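Local coordinates for N-acetyltransferase family protein (Bacillus anthracis, PDB 3LNB) that transfers an acetyl group from acetyl-coenzyme A to the nitrogen of arylamines and inactivates the sulfonamide drug sulfamethoxazole, at residues P46-T51 with L55-L60; L105-L110 with F115-V120. The protein carries 1 engineered substitution. All coordinates share one frame; numbering follows the deposited sequence.

Interaction 1 of 2, residues P46-T51 with L55-L60; sequences PAKEIT and LDEILL. With FMT (formic acid), chain D.
K48 NZ reaches one carboxylate oxygen of E57 in the connection between helix 34-42 and helix 55-65, in which residues 46-51 belong to the extended link after the first helix and residues 55-60 form the opening turns of the second. They form a salt bridge, with K48 NZ 2.8 Å from E57 OE1. The ammonium uses the syn lone pair of that oxygen, the one on the side of OE2, while OE2 itself stays 4.0 Å from K48 NZ. The two chains approach from opposite directions, each stretched out beyond CG. K48 begins with CG between its own backbone N and carbonyl carbon (chi1 65°), and from there the chain runs extended to E57. Long, flexible charged residues suit this partly exposed place, where two extended chains together span the gap. D54 adds a second, weak and long ion pair to K48, so the ammonium probably feels more than one negative charge.

Deeper in, the contact becomes apolar. I50 and I58 touch through their delta methyls, CD1 to CD1 at 4.3 Å, a loose meeting of two branched side chains that fill buried space without polar groups. F40 of helix 34-42 also packs on I50, and F39 of that helix on I58, so the link is tied into the packing of both helices. L55 lies close to the backbone of T51, its CG 4.1 Å from T51 O. The T51 backbone N is in turn hydrogen-bonded to the D54 carboxylate, which holds the chain as it turns into the helix. On the far side of the link, a formic acid molecule, probably from the crystallisation liquor, bridges to Q36 and accepts a nearly straight bond from I50 N to its O2, 2.7 Å long with a 173° angle at hydrogen.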
loop_
_atom_site.group_PDB
_atom_site.type_symbol
_atom_site.label_atom_id
_atom_site.label_comp_id
_atom_site.label_asym_id
_atom_site.label_seq_id
_atom_site.Cartn_x
_atom_site.Cartn_y
_atom_site.Cartn_z
ATOM N N PRO A 46 -3.830 4.988 -20.041
ATOM C CA PRO A 46 -4.913 5.221 -20.996
ATOM C C PRO A 46 -6.154 4.441 -20.591
ATOM O O PRO A 46 -6.057 3.288 -20.173
ATOM C CB PRO A 46 -4.328 4.704 -22.306
ATOM C CG PRO A 46 -3.450 3.575 -21.841
ATOM C CD PRO A 46 -2.735 4.230 -20.675
ATOM N N ALA A 47 -7.312 5.076 -20.698
ATOM C CA ALA A 47 -8.556 4.403 -20.364
ATOM C C ALA A 47 -8.680 3.205 -21.308
ATOM O O ALA A 47 -8.526 3.341 -22.521
ATOM C CB ALA A 47 -9.727 5.354 -20.545
ATOM N N LYS A 48 -8.948 2.031 -20.748
ATOM C CA LYS A 48 -9.076 0.805 -21.542
ATOM C C LYS A 48 -9.664 -0.292 -20.663
ATOM O O LYS A 48 -9.800 -0.110 -19.453
ATOM C CB LYS A 48 -7.700 0.363 -22.048
ATOM C CG LYS A 48 -6.733 -0.045 -20.938
ATOM C CD LYS A 48 -5.359 -0.445 -21.489
ATOM C CE LYS A 48 -4.376 -0.757 -20.355
ATOM N NZ LYS A 48 -3.035 -1.170 -20.853
ATOM N N GLU A 49 -10.027 -1.426 -21.258
ATOM C CA GLU A 49 -10.568 -2.513 -20.454
ATOM C C GLU A 49 -9.392 -3.091 -19.694
ATOM O O GLU A 49 -8.334 -3.322 -20.277
ATOM C CB GLU A 49 -11.185 -3.627 -21.309
ATOM C CG GLU A 49 -11.611 -4.832 -20.450
ATOM C CD GLU A 49 -12.166 -5.998 -21.249
ATOM O OE1 GLU A 49 -12.733 -6.927 -20.625
ATOM O OE2 GLU A 49 -12.033 -5.998 -22.492
ATOM N N ILE A 50 -9.570 -3.332 -18.401
ATOM C CA ILE A 50 -8.495 -3.890 -17.601
ATOM C C ILE A 50 -8.701 -5.374 -17.372
ATOM O O ILE A 50 -9.713 -5.781 -16.801
ATOM C CB ILE A 50 -8.397 -3.199 -16.234
ATOM C CG1 ILE A 50 -8.065 -1.719 -16.430
ATOM C CG2 ILE A 50 -7.329 -3.878 -15.388
ATOM C CD1 ILE A 50 -6.784 -1.484 -17.203
ATOM N N THR A 51 -7.742 -6.181 -17.816
ATOM C CA THR A 51 -7.832 -7.619 -17.638
ATOM C C THR A 51 -6.770 -8.066 -16.641
ATOM O O THR A 51 -5.945 -7.263 -16.191
ATOM C CB THR A 51 -7.621 -8.375 -18.973
ATOM O OG1 THR A 51 -6.300 -8.118 -19.471
ATOM C CG2 THR A 51 -8.655 -7.924 -20.009
ATOM N N LEU A 55 -2.926 -6.117 -14.499
ATOM C CA LEU A 55 -2.753 -5.806 -13.085
ATOM C C LEU A 55 -1.341 -5.355 -12.719
ATOM O O LEU A 55 -1.161 -4.531 -11.821
ATOM C CB LEU A 55 -3.166 -7.008 -12.227
ATOM C CG LEU A 55 -4.660 -7.350 -12.281
ATOM C CD1 LEU A 55 -4.944 -8.638 -11.520
ATOM C CD2 LEU A 55 -5.460 -6.199 -11.709
ATOM N N ASP A 56 -0.348 -5.895 -13.418
ATOM C CA ASP A 56 1.043 -5.555 -13.175
ATOM C C ASP A 56 1.274 -4.076 -13.447
ATOM O O ASP A 56 1.924 -3.380 -12.668
ATOM C CB ASP A 56 1.920 -6.408 -14.080
ATOM C CG ASP A 56 1.584 -7.880 -13.966
ATOM O OD1 ASP A 56 2.219 -8.577 -13.151
ATOM O OD2 ASP A 56 0.655 -8.331 -14.672
ATOM N N GLU A 57 0.729 -3.610 -14.564
ATOM C CA GLU A 57 0.847 -2.218 -14.960
ATOM C C GLU A 57 0.158 -1.327 -13.938
ATOM O O GLU A 57 0.662 -0.260 -13.602
ATOM C CB GLU A 57 0.223 -2.018 -16.342
ATOM C CG GLU A 57 -0.097 -0.583 -16.683
ATOM C CD GLU A 57 -0.527 -0.416 -18.124
ATOM O OE1 GLU A 57 -1.339 -1.234 -18.610
ATOM O OE2 GLU A 57 -0.051 0.542 -18.768
ATOM N N ILE A 58 -0.993 -1.769 -13.440
ATOM C CA ILE A 58 -1.726 -0.992 -12.444
ATOM C C ILE A 58 -0.890 -0.853 -11.178
ATOM O O ILE A 58 -0.686 0.252 -10.682
ATOM C CB ILE A 58 -3.074 -1.654 -12.071
ATOM C CG1 ILE A 58 -3.983 -1.718 -13.296
ATOM C CG2 ILE A 58 -3.763 -0.857 -10.953
ATOM C CD1 ILE A 58 -4.394 -0.366 -13.815
ATOM N N LEU A 59 -0.401 -1.978 -10.666
ATOM C CA LEU A 59 0.406 -1.974 -9.447
ATOM C C LEU A 59 1.687 -1.167 -9.600
ATOM O O LEU A 59 2.089 -0.451 -8.688
ATOM C CB LEU A 59 0.757 -3.407 -9.035
ATOM C CG LEU A 59 -0.401 -4.294 -8.576
ATOM C CD1 LEU A 59 0.089 -5.732 -8.405
ATOM C CD2 LEU A 59 -0.979 -3.744 -7.272
ATOM N N LEU A 60 2.331 -1.293 -10.754
ATOM C CA LEU A 60 3.568 -0.566 -11.008
ATOM C C LEU A 60 3.362 0.948 -10.944
ATOM O O LEU A 60 4.088 1.649 -10.243
ATOM C CB LEU A 60 4.134 -0.947 -12.380
ATOM C CG LEU A 60 5.222 -0.029 -12.948
ATOM C CD1 LEU A 60 6.456 -0.027 -12.048
ATOM C CD2 LEU A 60 5.574 -0.506 -14.345
HETATM C C FMT D . -13.279 -2.585 -17.246
HETATM O O1 FMT D . -13.556 -1.403 -17.209
HETATM O O2 FMT D . -11.995 -2.979 -17.319
#

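Interaction 2 of 2, residues L105-L110 with F115-V120; sequences LLYYFL and FQVYKV
The phenol ring of Y107 carries the ammonium of K119 over one face and meets the carbonyl of V117 at its edge. K119 NZ stands 3.5 Å from the centroid of the Y107 ring and 18° off its normal, a cation-pi contact displaced toward the rim. Bends at the third and fourth torsions of the lysine bring NZ back over the face, while its CG sits just beyond the CG-CD1 rim of the ring, on the same side of the ring plane. V117 O is in the ring plane, 3.6 Å from Y107 CE1. F115 presents an edge too: L110 O lies in the plane of its ring.

That same oxygen accepts the backbone bond from F115 N, 2.9 Å long and tilted 23° from the carbonyl plane, joining the last turn or so of helix 99-112 to F115, in the chain leading into strand 116-126. Helix and strand then run nearly antiparallel at 161°, with axes 8.5 Å apart, so the helix packs along the larger antiparallel sheet, to which strand 116-126 belongs. Between them sit leucine and valine: L110 CD2 meets F115 CD1 at 3.9 Å, and L110 CD1 faces V117 CG1. The other methyl of V117, CG2, rests 3.8 Å from Y107 CD1. Such branched residues suit a buried seam, because their side chains fill it without bringing in polar groups of their own.

A water donates to V117 O and makes a weak bond with Y107 OH. The buried lysine is thus lodged against pi electrons, and its charge is probably stabilised in part by the electron-rich phenol ring.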
loop_
_atom_site.group_PDB
_atom_site.type_symbol
_atom_site.label_atom_id
_atom_site.label_comp_id
_atom_site.label_asym_id
_atom_site.label_seq_id
_atom_site.Cartn_x
_atom_site.Cartn_y
_atom_site.Cartn_z
ATOM N N LEU A 105 -9.046 1.937 -2.305
ATOM C CA LEU A 105 -9.252 2.589 -3.593
ATOM C C LEU A 105 -9.097 1.581 -4.719
ATOM O O LEU A 105 -9.953 1.483 -5.601
ATOM C CB LEU A 105 -8.251 3.728 -3.793
ATOM C CG LEU A 105 -8.318 4.410 -5.165
ATOM C CD1 LEU A 105 -9.689 5.058 -5.368
ATOM C CD2 LEU A 105 -7.223 5.447 -5.265
ATOM N N LEU A 106 -8.001 0.830 -4.689
ATOM C CA LEU A 106 -7.756 -0.176 -5.713
ATOM C C LEU A 106 -8.901 -1.189 -5.722
ATOM O O LEU A 106 -9.296 -1.678 -6.778
ATOM C CB LEU A 106 -6.424 -0.891 -5.458
ATOM C CG LEU A 106 -6.076 -2.033 -6.422
ATOM C CD1 LEU A 106 -6.084 -1.519 -7.855
ATOM C CD2 LEU A 106 -4.709 -2.601 -6.076
ATOM N N TYR A 107 -9.427 -1.506 -4.542
ATOM C CA TYR A 107 -10.535 -2.450 -4.446
ATOM C C TYR A 107 -11.702 -1.925 -5.280
ATOM O O TYR A 107 -12.217 -2.624 -6.154
ATOM C CB TYR A 107 -10.987 -2.616 -2.989
ATOM C CG TYR A 107 -12.380 -3.202 -2.854
ATOM C CD1 TYR A 107 -12.611 -4.569 -3.028
ATOM C CD2 TYR A 107 -13.478 -2.374 -2.619
ATOM C CE1 TYR A 107 -13.908 -5.097 -2.980
ATOM C CE2 TYR A 107 -14.778 -2.888 -2.568
ATOM C CZ TYR A 107 -14.986 -4.250 -2.754
ATOM O OH TYR A 107 -16.273 -4.739 -2.766
ATOM N N TYR A 108 -12.119 -0.695 -5.001
ATOM C CA TYR A 108 -13.225 -0.096 -5.732
ATOM C C TYR A 108 -12.945 -0.094 -7.228
ATOM O O TYR A 108 -13.817 -0.437 -8.023
ATOM C CB TYR A 108 -13.486 1.337 -5.252
ATOM C CG TYR A 108 -14.169 1.409 -3.905
ATOM C CD1 TYR A 108 -15.375 0.745 -3.684
ATOM C CD2 TYR A 108 -13.614 2.132 -2.852
ATOM C CE1 TYR A 108 -16.019 0.798 -2.443
ATOM C CE2 TYR A 108 -14.247 2.191 -1.602
ATOM C CZ TYR A 108 -15.449 1.523 -1.409
ATOM O OH TYR A 108 -16.097 1.584 -0.190
ATOM N N PHE A 109 -11.728 0.283 -7.602
ATOM C CA PHE A 109 -11.361 0.320 -9.010
ATOM C C PHE A 109 -11.519 -1.057 -9.653
ATOM O O PHE A 109 -12.157 -1.188 -10.701
ATOM C CB PHE A 109 -9.915 0.791 -9.184
ATOM C CG PHE A 109 -9.486 0.894 -10.625
ATOM C CD1 PHE A 109 -10.040 1.856 -11.460
ATOM C CD2 PHE A 109 -8.552 0.010 -11.150
ATOM C CE1 PHE A 109 -9.669 1.937 -12.803
ATOM C CE2 PHE A 109 -8.173 0.081 -12.495
ATOM C CZ PHE A 109 -8.734 1.046 -13.321
ATOM N N LEU A 110 -10.946 -2.076 -9.022
ATOM C CA LEU A 110 -11.027 -3.429 -9.557
ATOM C C LEU A 110 -12.464 -3.950 -9.609
ATOM O O LEU A 110 -12.797 -4.774 -10.463
ATOM C CB LEU A 110 -10.140 -4.379 -8.749
ATOM C CG LEU A 110 -8.633 -4.094 -8.844
ATOM C CD1 LEU A 110 -7.854 -5.160 -8.075
ATOM C CD2 LEU A 110 -8.202 -4.076 -10.307
ATOM N N PHE A 115 -13.574 -7.364 -11.472
ATOM C CA PHE A 115 -12.805 -8.474 -10.919
ATOM C C PHE A 115 -13.508 -9.022 -9.686
ATOM O O PHE A 115 -14.302 -8.325 -9.053
ATOM C CB PHE A 115 -11.393 -8.041 -10.512
ATOM C CG PHE A 115 -10.465 -7.804 -11.670
ATOM C CD1 PHE A 115 -10.401 -6.560 -12.286
ATOM C CD2 PHE A 115 -9.653 -8.829 -12.142
ATOM C CE1 PHE A 115 -9.539 -6.336 -13.360
ATOM C CE2 PHE A 115 -8.787 -8.621 -13.217
ATOM C CZ PHE A 115 -8.728 -7.374 -13.829
ATOM N N GLN A 116 -13.216 -10.280 -9.367
ATOM C CA GLN A 116 -13.765 -10.934 -8.186
ATOM C C GLN A 116 -12.759 -10.621 -7.075
ATOM O O GLN A 116 -11.768 -11.338 -6.895
ATOM C CB GLN A 116 -13.841 -12.452 -8.388
ATOM C CG GLN A 116 -14.879 -12.932 -9.380
ATOM C CD GLN A 116 -14.819 -14.444 -9.576
ATOM O OE1 GLN A 116 -14.281 -14.937 -10.570
ATOM N NE2 GLN A 116 -15.354 -15.187 -8.611
ATOM N N VAL A 117 -13.007 -9.544 -6.344
ATOM C CA VAL A 117 -12.104 -9.142 -5.282
ATOM C C VAL A 117 -12.808 -8.832 -3.977
ATOM O O VAL A 117 -14.000 -8.544 -3.957
ATOM C CB VAL A 117 -11.309 -7.882 -5.686
ATOM C CG1 VAL A 117 -10.361 -8.199 -6.834
ATOM C CG2 VAL A 117 -12.268 -6.771 -6.090
ATOM N N TYR A 118 -12.061 -8.923 -2.883
ATOM C CA TYR A 118 -12.572 -8.574 -1.564
ATOM C C TYR A 118 -11.395 -8.194 -0.672
ATOM O O TYR A 118 -10.255 -8.592 -0.925
ATOM C CB TYR A 118 -13.404 -9.709 -0.937
ATOM C CG TYR A 118 -12.677 -11.000 -0.648
ATOM C CD1 TYR A 118 -12.526 -11.977 -1.633
ATOM C CD2 TYR A 118 -12.166 -11.260 0.630
ATOM C CE1 TYR A 118 -11.885 -13.189 -1.352
ATOM C CE2 TYR A 118 -11.526 -12.463 0.921
ATOM C CZ TYR A 118 -11.389 -13.420 -0.069
ATOM O OH TYR A 118 -10.766 -14.607 0.227
ATOM N N LYS A 119 -11.678 -7.398 0.354
ATOM C CA LYS A 119 -10.659 -6.931 1.281
ATOM C C LYS A 119 -10.582 -7.820 2.515
ATOM O O LYS A 119 -11.587 -8.395 2.935
ATOM C CB LYS A 119 -10.978 -5.496 1.730
ATOM C CG LYS A 119 -11.117 -4.484 0.601
ATOM C CD LYS A 119 -11.445 -3.086 1.126
ATOM C CE LYS A 119 -12.860 -2.993 1.679
ATOM N NZ LYS A 119 -13.880 -3.275 0.635
ATOM N N VAL A 120 -9.385 -7.930 3.087
ATOM C CA VAL A 120 -9.178 -8.714 4.305
ATOM C C VAL A 120 -8.174 -7.961 5.164
ATOM O O VAL A 120 -7.394 -7.159 4.661
ATOM C CB VAL A 120 -8.619 -10.139 4.025
ATOM C CG1 VAL A 120 -9.544 -10.892 3.082
ATOM C CG2 VAL A 120 -7.202 -10.058 3.467
HETATM O O HOH W 1 -16.169 -7.937 -1.791
#

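Residues 46-60 precede residues 105-120 in the chain, and the centres of interactions 1 and 2 lie 14 Å apart, yet the two are in direct contact. F115 of the second fits against the loop of the first, its CE1 3.5 Å from I50 O and its CZ 3.5 Å from T51 C. The helices also meet, with L55 CD2 3.7 Å from L110 CD2 and I58 CG2 3.9 Å from L106 CD1. Helix 55-65 thereby packs against part of helix 99-112, which in turn backs strand 116-126. In interaction 2 the side chain of K119 lies about 13 Å from the bound coenzyme A, while helix 99-112 starts at C99, part of a probable Cys-His-Asp triad with H138 and D153.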